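Local coordinates for uncharacterized protein (Pseudomonas aeruginosa, PDB 5BR9) that probably takes part in making the threonylcarbamoyladenosine modification of transfer RNA, as a TsaB member of the KAE1/TsaD family, at residues Q109-E114 with E118-A123. Residues are numbered along the deposited sequence; the frame is centred on the assembly and turned at random.
Sequences QRAYRE and ERVAAA
A111 and V120 form the buried half of this contact, in which the last turns of helix 103-115 lie against the strand that follows almost at once. The methyl CB of A111 points toward the strand and meets one branch of V120, with CB to CG2 at 3.8 Å. The valine torsion decides which methyl is offered: CG1 stands anti to the backbone N (chi1 174°), which leaves CG2 beside that N and directed at the alanine. The CA atoms of A111 and V120 are 7.3 Å apart, a spacing that narrows to 5.9 Å between those of Y112 and E118, nearer the short connection.

One residue along the helix, the contact reaches the surface. The Y112 ring, its CG anti to the backbone N (chi1 166°), leans out beside E118, both chains extending in a common direction, and CE1 of Y112 lies 4.2 Å from CG of E118. The methylene approaches the ring obliquely, while the glutamate, extended beyond CG, holds its carboxylate alongside, the two planes turned 60° apart. No hydrogen bond crosses between the segments, so apolar and van der Waals contact joins them; L138 of the adjoining strand touches both Y112 and E118.

Polar groups of the helix are engaged elsewhere. NE of R110 gives a nearly straight bond to OE2 of E114, 2.8 Å long, lying in the guanidinium plane but meeting the carboxylate from well above its own plane. R113, paired with D198, adds a long ion pair to the same oxygen. Q109 bonds to the backbone of G141 and M143.

The whole illustrates a helix packed on a mixed sheet through a short connection: strand 119-125 is the central strand of the second five-stranded, 3-2-1-4-5 sheet, an arrangement characteristic of the actin-like ATPase (ASKHA) fold.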
loop_
_atom_site.group_PDB
_atom_site.type_symbol
_atom_site.label_atom_id
_atom_site.label_comp_id
_atom_site.label_asym_id
_atom_site.label_seq_id
_atom_site.Cartn_x
_atom_site.Cartn_y
_atom_site.Cartn_z
ATOM N N GLN A 109 -15.026 19.544 -5.411
ATOM C CA GLN A 109 -15.370 19.409 -6.815
ATOM C C GLN A 109 -16.691 18.652 -6.932
ATOM O O GLN A 109 -17.541 19.000 -7.765
ATOM C CB GLN A 109 -14.277 18.680 -7.598
ATOM C CG GLN A 109 -14.441 18.818 -9.112
ATOM C CD GLN A 109 -14.090 20.216 -9.579
ATOM O OE1 GLN A 109 -13.262 20.885 -8.969
ATOM N NE2 GLN A 109 -14.724 20.669 -10.649
ATOM N N ARG A 110 -16.878 17.631 -6.095
ATOM C CA ARG A 110 -18.146 16.897 -6.122
ATOM C C ARG A 110 -19.330 17.760 -5.702
ATOM O O ARG A 110 -20.393 17.723 -6.333
ATOM C CB ARG A 110 -18.091 15.664 -5.228
ATOM C CG ARG A 110 -19.411 14.902 -5.212
ATOM C CD ARG A 110 -19.268 13.526 -4.625
ATOM N NE ARG A 110 -20.504 12.761 -4.777
ATOM C CZ ARG A 110 -20.694 11.541 -4.289
ATOM N NH1 ARG A 110 -19.725 10.931 -3.614
ATOM N NH2 ARG A 110 -21.851 10.929 -4.479
ATOM N N ALA A 111 -19.144 18.552 -4.649
ATOM C CA ALA A 111 -20.227 19.409 -4.178
ATOM C C ALA A 111 -20.557 20.460 -5.248
ATOM O O ALA A 111 -21.712 20.847 -5.428
ATOM C CB ALA A 111 -19.866 20.056 -2.855
ATOM N N TYR A 112 -19.529 20.920 -5.948
ATOM C CA TYR A 112 -19.738 21.844 -7.042
ATOM C C TYR A 112 -20.576 21.185 -8.141
ATOM O O TYR A 112 -21.576 21.745 -8.582
ATOM C CB TYR A 112 -18.407 22.327 -7.610
ATOM C CG TYR A 112 -18.595 23.008 -8.945
ATOM C CD1 TYR A 112 -19.296 24.213 -9.038
ATOM C CD2 TYR A 112 -18.113 22.429 -10.123
ATOM C CE1 TYR A 112 -19.498 24.833 -10.267
ATOM C CE2 TYR A 112 -18.315 23.051 -11.369
ATOM C CZ TYR A 112 -19.003 24.254 -11.423
ATOM O OH TYR A 112 -19.203 24.883 -12.631
ATOM N N ARG A 113 -20.180 19.985 -8.561
ATOM C CA ARG A 113 -20.892 19.288 -9.626
ATOM C C ARG A 113 -22.339 18.969 -9.245
ATOM O O ARG A 113 -23.249 19.095 -10.068
ATOM C CB ARG A 113 -20.162 17.996 -10.011
ATOM C CG ARG A 113 -20.882 17.165 -11.064
ATOM C CD ARG A 113 -20.063 15.949 -11.468
ATOM N NE ARG A 113 -19.691 15.098 -10.330
ATOM C CZ ARG A 113 -20.498 14.194 -9.782
ATOM N NH1 ARG A 113 -21.728 14.030 -10.255
ATOM N NH2 ARG A 113 -20.076 13.453 -8.767
ATOM N N GLU A 114 -22.556 18.575 -7.998
ATOM C CA GLU A 114 -23.876 18.102 -7.584
ATOM C C GLU A 114 -24.824 19.192 -7.055
ATOM O O GLU A 114 -26.021 19.114 -7.272
ATOM C CB GLU A 114 -23.715 17.015 -6.521
ATOM C CG GLU A 114 -23.234 15.681 -7.042
ATOM C CD GLU A 114 -23.208 14.597 -5.954
ATOM O OE1 GLU A 114 -23.707 14.840 -4.833
ATOM O OE2 GLU A 114 -22.738 13.477 -6.237
ATOM N N GLU A 118 -20.200 27.077 -5.488
ATOM C CA GLU A 118 -18.937 27.552 -6.026
ATOM C C GLU A 118 -17.947 27.873 -4.926
ATOM O O GLU A 118 -16.762 28.079 -5.183
ATOM C CB GLU A 118 -19.193 28.764 -6.910
ATOM C CG GLU A 118 -19.988 28.354 -8.124
ATOM C CD GLU A 118 -20.052 29.400 -9.188
ATOM O OE1 GLU A 118 -19.493 30.498 -8.984
ATOM O OE2 GLU A 118 -20.661 29.104 -10.242
ATOM N N ARG A 119 -18.449 27.884 -3.694
ATOM C CA ARG A 119 -17.601 28.000 -2.521
ATOM C C ARG A 119 -17.947 26.876 -1.557
ATOM O O ARG A 119 -19.087 26.756 -1.102
ATOM C CB ARG A 119 -17.761 29.376 -1.868
ATOM C CG ARG A 119 -17.473 30.500 -2.864
ATOM C CD ARG A 119 -17.001 31.788 -2.229
ATOM N NE ARG A 119 -18.100 32.624 -1.779
ATOM C CZ ARG A 119 -17.996 33.926 -1.527
ATOM N NH1 ARG A 119 -19.058 34.611 -1.117
ATOM N NH2 ARG A 119 -16.835 34.549 -1.704
ATOM N N VAL A 120 -16.957 26.042 -1.257
ATOM C CA VAL A 120 -17.183 24.868 -0.416
ATOM C C VAL A 120 -16.145 24.788 0.686
ATOM O O VAL A 120 -14.942 24.882 0.444
ATOM C CB VAL A 120 -17.173 23.562 -1.234
ATOM C CG1 VAL A 120 -17.253 22.363 -0.287
ATOM C CG2 VAL A 120 -18.338 23.528 -2.221
ATOM N N ALA A 121 -16.622 24.660 1.911
ATOM C CA ALA A 121 -15.747 24.324 3.020
ATOM C C ALA A 121 -15.802 22.796 3.187
ATOM O O ALA A 121 -16.821 22.244 3.574
ATOM C CB ALA A 121 -16.177 25.062 4.306
ATOM N N ALA A 122 -14.721 22.120 2.828
ATOM C CA ALA A 122 -14.650 20.674 2.950
ATOM C C ALA A 122 -14.090 20.290 4.316
ATOM O O ALA A 122 -13.099 20.851 4.769
ATOM C CB ALA A 122 -13.812 20.094 1.833
ATOM N N ALA A 123 -14.750 19.353 4.979
ATOM C CA ALA A 123 -14.300 18.876 6.276
ATOM C C ALA A 123 -14.450 17.373 6.343
ATOM O O ALA A 123 -15.536 16.848 6.113
ATOM C CB ALA A 123 -15.091 19.546 7.429
#